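Local coordinates for N-acetyltransferase family protein (Bacillus anthracis, PDB 3LNB), which probably transfers an acetyl group from acetyl-coenzyme A to arylamines, an activity that in this bacterium inactivates the drug sulfamethoxazole, at residues Asn34-Phe39 and Leu110-Phe115; Ser104-Phe109 and Val139-His144; Pro46-Glu49 and Asn53-Asp56. The protein carries 1 engineered substitution. All coordinates share one frame; numbering follows the deposited sequence.

Contacts 1 and 2 share helix 99-112: its end meets helix 34-42 in contact 1, and its middle lies against strand 131-145 in contact 2, which alone of the three joins a helix to the large antiparallel sheet. Their centres are about 11 Å apart, and their segments alternate along the chain. Contact 3, local to the connection from helix 34-42 to helix 55-65, is nested within the loop closed by contact 1; its centre is about 11 Å from that of contact 1 and about 15 Å from that of contact 2. Buried Leu55, just after the surface pair of contact 3, packs on Leu110 and Leu143 and so links that region to the helix and strand of the other contacts.

Contact 1: residues Asn34-Phe39 and Leu110-Phe115; sequences NLQKEF and LMDCGF. With FMT (formic acid), chain D.
With CG turned beside its own backbone N (chi1 -76°) and the chain extended beyond, Gln36 reaches out from helix 34-42 and lays its aliphatic part against Asp112, whose CG is likewise folded back beside its backbone N. Gln36 CG meets Asp112 CB at 3.6 Å. The amide and carboxylate planes are turned 70° apart, and the two polar ends serve different partners. Gln36 NE2 extends past Asp112 to Cys113, giving a weak hydrogen bond to SG at 3.4 Å with an N-H...S angle of 147°. The same nitrogen binds O1 of a formic acid molecule, 2.9 Å from NE2. This molecule, probably from the crystallisation liquor, also has Cys113 CA 3.6 Å from its carbon and is hydrogen-bonded to the backbone N of Ile50.

The contact joins helix 34-42 to the C-terminal end of helix 99-112 within the helical part of the arylamine N-acetyltransferase fold. That end is closed by a Schellman motif: Gly114, at positive phi, bonds through N to Met111 O (2.8 Å), while Phe115 N returns to Leu110 O (2.9 Å). The carboxylate of Asp112 faces the start of the other helix, where OD2 is hydrogen-bonded to Thr33 OG1, an atom that also bonds to Gln36 N. Thr33 thus links the Asp112 carboxylate to the first turn of helix 34-42. Beside this polar patch, Leu35 CB lies 3.9 Å from Asp112 OD2; deeper in, the Leu35 side chain packs on Tyr108 and Phe109, and the Phe39 ring stacks with that of Phe109.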
# COMPACT_ATOMS: atom_id res chain seq x y z
N ASN A 34 -17.74 1.99 13.69
CA ASN A 34 -18.14 2.64 12.45
C ASN A 34 -17.11 2.31 11.37
O ASN A 34 -17.48 1.98 10.24
CB ASN A 34 -18.21 4.16 12.63
CG ASN A 34 -18.62 4.88 11.37
OD1 ASN A 34 -17.83 5.04 10.43
ND2 ASN A 34 -19.88 5.30 11.32
N LEU A 35 -15.84 2.39 11.73
CA LEU A 35 -14.76 2.09 10.80
C LEU A 35 -14.91 0.67 10.25
O LEU A 35 -14.81 0.45 9.04
CB LEU A 35 -13.39 2.25 11.48
CG LEU A 35 -12.13 2.14 10.61
CD1 LEU A 35 -10.92 2.56 11.42
CD2 LEU A 35 -11.94 0.73 10.09
N GLN A 36 -15.13 -0.30 11.13
CA GLN A 36 -15.29 -1.69 10.71
C GLN A 36 -16.45 -1.83 9.72
O GLN A 36 -16.32 -2.49 8.69
CB GLN A 36 -15.53 -2.60 11.91
CG GLN A 36 -14.29 -2.91 12.74
CD GLN A 36 -14.57 -3.90 13.86
OE1 GLN A 36 -15.41 -3.65 14.73
NE2 GLN A 36 -13.87 -5.04 13.84
N LYS A 37 -17.57 -1.21 10.05
CA LYS A 37 -18.75 -1.26 9.20
C LYS A 37 -18.45 -0.67 7.83
O LYS A 37 -18.77 -1.28 6.82
CB LYS A 37 -19.91 -0.49 9.85
CG LYS A 37 -20.35 -1.04 11.20
CD LYS A 37 -21.49 -0.20 11.77
CE LYS A 37 -21.84 -0.62 13.19
NZ LYS A 37 -22.89 0.28 13.75
N GLU A 38 -17.83 0.50 7.81
CA GLU A 38 -17.50 1.15 6.54
C GLU A 38 -16.43 0.37 5.79
O GLU A 38 -16.45 0.29 4.56
CB GLU A 38 -16.98 2.57 6.77
CG GLU A 38 -18.01 3.56 7.31
CD GLU A 38 -19.19 3.76 6.38
OE1 GLU A 38 -18.99 3.85 5.15
OE2 GLU A 38 -20.33 3.84 6.88
N PHE A 39 -15.50 -0.21 6.53
CA PHE A 39 -14.42 -0.98 5.92
C PHE A 39 -15.01 -2.16 5.14
O PHE A 39 -14.72 -2.34 3.96
CB PHE A 39 -13.46 -1.49 7.00
CG PHE A 39 -12.14 -1.94 6.46
CD1 PHE A 39 -11.14 -1.01 6.17
CD2 PHE A 39 -11.89 -3.29 6.21
CE1 PHE A 39 -9.92 -1.42 5.65
CE2 PHE A 39 -10.68 -3.70 5.68
CZ PHE A 39 -9.69 -2.77 5.40
N LEU A 110 -7.42 -3.47 11.76
CA LEU A 110 -6.93 -4.65 12.45
C LEU A 110 -6.92 -4.48 13.97
O LEU A 110 -7.06 -5.46 14.71
CB LEU A 110 -5.53 -5.01 11.95
CG LEU A 110 -5.46 -5.46 10.48
CD1 LEU A 110 -4.03 -5.88 10.13
CD2 LEU A 110 -6.43 -6.61 10.25
N MET A 111 -6.76 -3.25 14.45
CA MET A 111 -6.79 -3.00 15.88
C MET A 111 -8.23 -3.24 16.34
O MET A 111 -8.47 -3.89 17.36
CB MET A 111 -6.36 -1.57 16.22
CG MET A 111 -4.85 -1.32 16.21
SD MET A 111 -3.93 -2.18 17.54
CE MET A 111 -4.36 -1.17 18.96
N ASP A 112 -9.20 -2.72 15.59
CA ASP A 112 -10.60 -2.91 15.93
C ASP A 112 -10.95 -4.40 15.92
O ASP A 112 -11.81 -4.85 16.69
CB ASP A 112 -11.51 -2.18 14.95
CG ASP A 112 -11.62 -0.70 15.25
OD1 ASP A 112 -11.03 -0.25 16.25
OD2 ASP A 112 -12.30 0.00 14.47
N CYS A 113 -10.28 -5.15 15.06
CA CYS A 113 -10.50 -6.58 14.96
C CYS A 113 -9.75 -7.33 16.06
O CYS A 113 -9.88 -8.54 16.18
CB CYS A 113 -10.09 -7.09 13.57
SG CYS A 113 -11.25 -6.62 12.26
N GLY A 114 -8.97 -6.60 16.84
CA GLY A 114 -8.24 -7.20 17.95
C GLY A 114 -6.91 -7.88 17.66
O GLY A 114 -6.50 -8.77 18.41
N PHE A 115 -6.23 -7.48 16.59
CA PHE A 115 -4.93 -8.08 16.29
C PHE A 115 -3.83 -7.31 17.02
O PHE A 115 -4.01 -6.15 17.38
CB PHE A 115 -4.62 -8.05 14.79
CG PHE A 115 -5.41 -9.04 13.98
CD1 PHE A 115 -6.67 -8.71 13.48
CD2 PHE A 115 -4.89 -10.31 13.73
CE1 PHE A 115 -7.40 -9.63 12.73
CE2 PHE A 115 -5.62 -11.24 12.98
CZ PHE A 115 -6.87 -10.90 12.48
C FMT D . -13.47 -8.59 15.00
O1 FMT D . -14.29 -7.72 14.76
O2 FMT D . -12.99 -9.36 14.01

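Contact 2: residues Ser104-Phe109 and Val139-His144; sequences SLLYYF and VIIILH
The bond from Phe109 N to Leu105 O, 2.9 Å long, belongs to the helix whose Leu106 and Tyr107 are touched by Ile141; the crossing itself is apolar, without a hydrogen bond between the two segments. What crosses is a single methyl group. Ile141 CG1 stands beside the backbone N (chi1 -66°) and its extended arm drives CD1 into the helix surface at the Leu106-Tyr107 junction. There CD1 lies 3.5 Å from the backbone atom Tyr107 N and 3.7 Å from Leu106 CG, with Leu106 CD2 flanking it at 3.9 Å. Tyr107 contributes CB, 4.0 Å from Ile141 CD1, whereas its ring leads off to Val117 and a cation-pi contact with Lys119. Backbone bonds from Ile141 to Ile152 and from Ile140 to Val120 hold the strand between its two neighbours. Nearby, Asn103 ND2 bonds to Val139 O and adds a polar tie between helix and strand. Helix 99-112 thus packs on the face of the antiparallel sheet; the helix begins at Cys99 and the strand carries His138, just before Val139, and these two with Asp153 probably form the Cys-His-Asp catalytic triad of arylamine N-acetyltransferases.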
# COMPACT_ATOMS: atom_id res chain seq x y z
N SER A 104 -2.20 2.76 7.27
CA SER A 104 -2.64 3.36 8.51
C SER A 104 -4.10 2.93 8.72
O SER A 104 -4.50 2.58 9.82
CB SER A 104 -2.55 4.89 8.46
OG SER A 104 -1.23 5.34 8.70
N LEU A 105 -4.87 2.96 7.64
CA LEU A 105 -6.27 2.56 7.70
C LEU A 105 -6.38 1.09 8.10
O LEU A 105 -7.13 0.74 9.02
CB LEU A 105 -6.96 2.76 6.35
CG LEU A 105 -8.41 2.26 6.28
CD1 LEU A 105 -9.28 3.03 7.28
CD2 LEU A 105 -8.93 2.44 4.88
N LEU A 106 -5.62 0.24 7.42
CA LEU A 106 -5.63 -1.18 7.73
C LEU A 106 -5.21 -1.40 9.18
O LEU A 106 -5.73 -2.28 9.86
CB LEU A 106 -4.69 -1.94 6.79
CG LEU A 106 -4.55 -3.45 7.05
CD1 LEU A 106 -5.92 -4.11 7.01
CD2 LEU A 106 -3.63 -4.07 6.01
N TYR A 107 -4.27 -0.59 9.65
CA TYR A 107 -3.81 -0.70 11.03
C TYR A 107 -5.01 -0.52 11.97
O TYR A 107 -5.28 -1.36 12.82
CB TYR A 107 -2.75 0.37 11.35
CG TYR A 107 -2.57 0.61 12.83
CD1 TYR A 107 -1.83 -0.28 13.62
CD2 TYR A 107 -3.18 1.69 13.46
CE1 TYR A 107 -1.72 -0.09 15.01
CE2 TYR A 107 -3.08 1.89 14.84
CZ TYR A 107 -2.36 0.99 15.61
OH TYR A 107 -2.32 1.15 16.98
N TYR A 108 -5.71 0.60 11.81
CA TYR A 108 -6.87 0.88 12.64
C TYR A 108 -7.88 -0.26 12.55
O TYR A 108 -8.41 -0.70 13.57
CB TYR A 108 -7.54 2.20 12.23
CG TYR A 108 -6.77 3.42 12.67
CD1 TYR A 108 -6.42 3.61 14.01
CD2 TYR A 108 -6.37 4.39 11.75
CE1 TYR A 108 -5.71 4.73 14.43
CE2 TYR A 108 -5.65 5.53 12.16
CZ TYR A 108 -5.33 5.69 13.50
OH TYR A 108 -4.63 6.80 13.92
N PHE A 109 -8.14 -0.73 11.34
CA PHE A 109 -9.10 -1.81 11.15
C PHE A 109 -8.68 -3.05 11.93
O PHE A 109 -9.47 -3.62 12.68
CB PHE A 109 -9.22 -2.17 9.67
CG PHE A 109 -10.23 -3.26 9.40
CD1 PHE A 109 -11.59 -3.03 9.60
CD2 PHE A 109 -9.82 -4.52 8.98
CE1 PHE A 109 -12.52 -4.04 9.38
CE2 PHE A 109 -10.75 -5.54 8.76
CZ PHE A 109 -12.10 -5.30 8.96
N VAL A 139 5.32 3.02 4.93
CA VAL A 139 4.77 2.67 6.22
C VAL A 139 4.12 1.30 6.09
O VAL A 139 3.32 1.08 5.18
CB VAL A 139 3.69 3.69 6.68
CG1 VAL A 139 2.99 3.19 7.93
CG2 VAL A 139 4.32 5.06 6.92
N ILE A 140 4.48 0.39 6.98
CA ILE A 140 3.93 -0.96 6.95
C ILE A 140 3.46 -1.38 8.33
O ILE A 140 3.69 -0.68 9.31
CB ILE A 140 4.95 -1.99 6.44
CG1 ILE A 140 6.15 -2.04 7.38
CG2 ILE A 140 5.40 -1.62 5.03
CD1 ILE A 140 7.22 -3.03 6.97
N ILE A 141 2.82 -2.54 8.39
CA ILE A 141 2.30 -3.09 9.64
C ILE A 141 3.02 -4.37 10.05
O ILE A 141 3.31 -5.22 9.21
CB ILE A 141 0.79 -3.44 9.50
CG1 ILE A 141 -0.04 -2.17 9.29
CG2 ILE A 141 0.31 -4.20 10.73
CD1 ILE A 141 -1.46 -2.45 8.85
N ILE A 142 3.31 -4.49 11.34
CA ILE A 142 3.94 -5.69 11.86
C ILE A 142 2.89 -6.33 12.76
O ILE A 142 2.36 -5.69 13.66
CB ILE A 142 5.21 -5.38 12.68
CG1 ILE A 142 6.25 -4.67 11.80
CG2 ILE A 142 5.79 -6.66 13.26
CD1 ILE A 142 6.65 -5.46 10.57
N LEU A 143 2.57 -7.59 12.48
CA LEU A 143 1.56 -8.33 13.24
C LEU A 143 2.18 -9.47 14.02
O LEU A 143 2.99 -10.23 13.49
CB LEU A 143 0.50 -8.91 12.29
CG LEU A 143 -0.41 -9.98 12.92
CD1 LEU A 143 -1.48 -9.30 13.76
CD2 LEU A 143 -1.07 -10.84 11.85
N HIS A 144 1.79 -9.59 15.29
CA HIS A 144 2.28 -10.67 16.12
C HIS A 144 1.12 -11.64 16.31
O HIS A 144 0.08 -11.27 16.85
CB HIS A 144 2.74 -10.17 17.49
CG HIS A 144 3.51 -11.19 18.27
ND1 HIS A 144 4.79 -11.58 17.91
CD2 HIS A 144 3.17 -11.95 19.34
CE1 HIS A 144 5.20 -12.54 18.72
NE2 HIS A 144 4.24 -12.78 19.59

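Contact 3: residues Pro46-Glu49 and Asn53-Asp56; sequences PAKE and NDLD
Lys48 extends its side chain obliquely across that of Asp54, its ammonium end approaching one oxygen of the carboxylate. CG sits between the backbone N and the carbonyl carbon (chi1 65°), and from there the chain runs fully extended, which carries the charge away from the loop and toward the start of helix 55-65. The salt bridge is long: NZ is 3.7 Å from Asp54 OD1, and the preceding methylene carbon, Lys48 CE, stands 4.1 Å from the same oxygen. The stronger partner of the ammonium group is Glu57, whose OE1 forms a salt bridge with NZ. Lys48 is therefore drawn to two acidic residues three positions apart in the sequence, and its charge probably offsets part of theirs.

The two oxygens of Asp54 have separate tasks. OD2 accepts a hydrogen bond from the backbone N of Thr51, which ties the carboxylate to the backbone three residues earlier and would restrain its rotation. The nearest atom of the opposing loop to this oxygen is Glu49 O, 3.6 Å from OD2; both are oxygens, so the approach is one of proximity rather than bonding. The side chain of Glu49 itself turns elsewhere and comes within about 4 Å, at nearest atoms, of a bound formic acid, probably from the crystallisation liquor.

A little further along, Asp56 OD1 is hydrogen-bonded to His163 ND1, while Leu55 is buried against Phe115 and Pro164. The contact is a surface one, with small buried area and no direct hydrogen bond between its segments. It belongs to the connection between helices 34-42 and 55-65, in the N-terminal helical region of the arylamine N-acetyltransferase fold.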
# COMPACT_ATOMS: atom_id res chain seq x y z
N PRO A 46 -18.48 -9.28 3.65
CA PRO A 46 -19.55 -9.40 4.64
C PRO A 46 -19.01 -9.14 6.04
O PRO A 46 -17.93 -9.61 6.38
CB PRO A 46 -20.02 -10.84 4.47
CG PRO A 46 -18.75 -11.54 4.09
CD PRO A 46 -18.20 -10.60 3.05
N ALA A 47 -19.76 -8.39 6.84
CA ALA A 47 -19.34 -8.12 8.20
C ALA A 47 -19.24 -9.48 8.91
O ALA A 47 -20.17 -10.28 8.85
CB ALA A 47 -20.35 -7.22 8.89
N LYS A 48 -18.12 -9.72 9.58
CA LYS A 48 -17.90 -10.99 10.29
C LYS A 48 -16.67 -10.85 11.17
O LYS A 48 -15.95 -9.85 11.09
CB LYS A 48 -17.68 -12.12 9.28
CG LYS A 48 -16.40 -11.97 8.45
CD LYS A 48 -16.24 -13.10 7.44
CE LYS A 48 -15.01 -12.88 6.55
NZ LYS A 48 -14.80 -13.98 5.56
N GLU A 49 -16.42 -11.83 12.03
CA GLU A 49 -15.24 -11.76 12.88
C GLU A 49 -14.06 -12.03 11.97
O GLU A 49 -14.10 -12.96 11.18
CB GLU A 49 -15.24 -12.81 13.99
CG GLU A 49 -13.92 -12.81 14.78
CD GLU A 49 -13.83 -13.89 15.85
OE1 GLU A 49 -12.89 -13.83 16.68
OE2 GLU A 49 -14.70 -14.79 15.87
N ASN A 53 -6.56 -16.24 9.52
CA ASN A 53 -6.78 -16.84 8.22
C ASN A 53 -7.57 -15.96 7.27
O ASN A 53 -7.60 -16.21 6.08
CB ASN A 53 -7.46 -18.21 8.35
CG ASN A 53 -6.55 -19.26 8.99
OD1 ASN A 53 -5.33 -19.08 9.08
ND2 ASN A 53 -7.14 -20.37 9.42
N ASP A 54 -8.21 -14.91 7.79
CA ASP A 54 -9.01 -14.00 6.97
C ASP A 54 -8.22 -12.82 6.41
O ASP A 54 -8.76 -12.00 5.65
CB ASP A 54 -10.19 -13.45 7.77
CG ASP A 54 -11.18 -14.52 8.16
OD1 ASP A 54 -11.69 -15.20 7.25
OD2 ASP A 54 -11.45 -14.68 9.38
N LEU A 55 -6.94 -12.72 6.79
CA LEU A 55 -6.10 -11.62 6.35
C LEU A 55 -5.84 -11.61 4.84
O LEU A 55 -5.70 -10.54 4.24
CB LEU A 55 -4.78 -11.63 7.12
CG LEU A 55 -4.91 -11.32 8.62
CD1 LEU A 55 -3.57 -11.50 9.32
CD2 LEU A 55 -5.43 -9.92 8.80
N ASP A 56 -5.77 -12.79 4.25
CA ASP A 56 -5.52 -12.93 2.82
C ASP A 56 -6.65 -12.28 2.03
O ASP A 56 -6.41 -11.55 1.07
CB ASP A 56 -5.41 -14.41 2.48
CG ASP A 56 -4.43 -15.12 3.38
OD1 ASP A 56 -3.24 -15.23 3.00
OD2 ASP A 56 -4.83 -15.55 4.48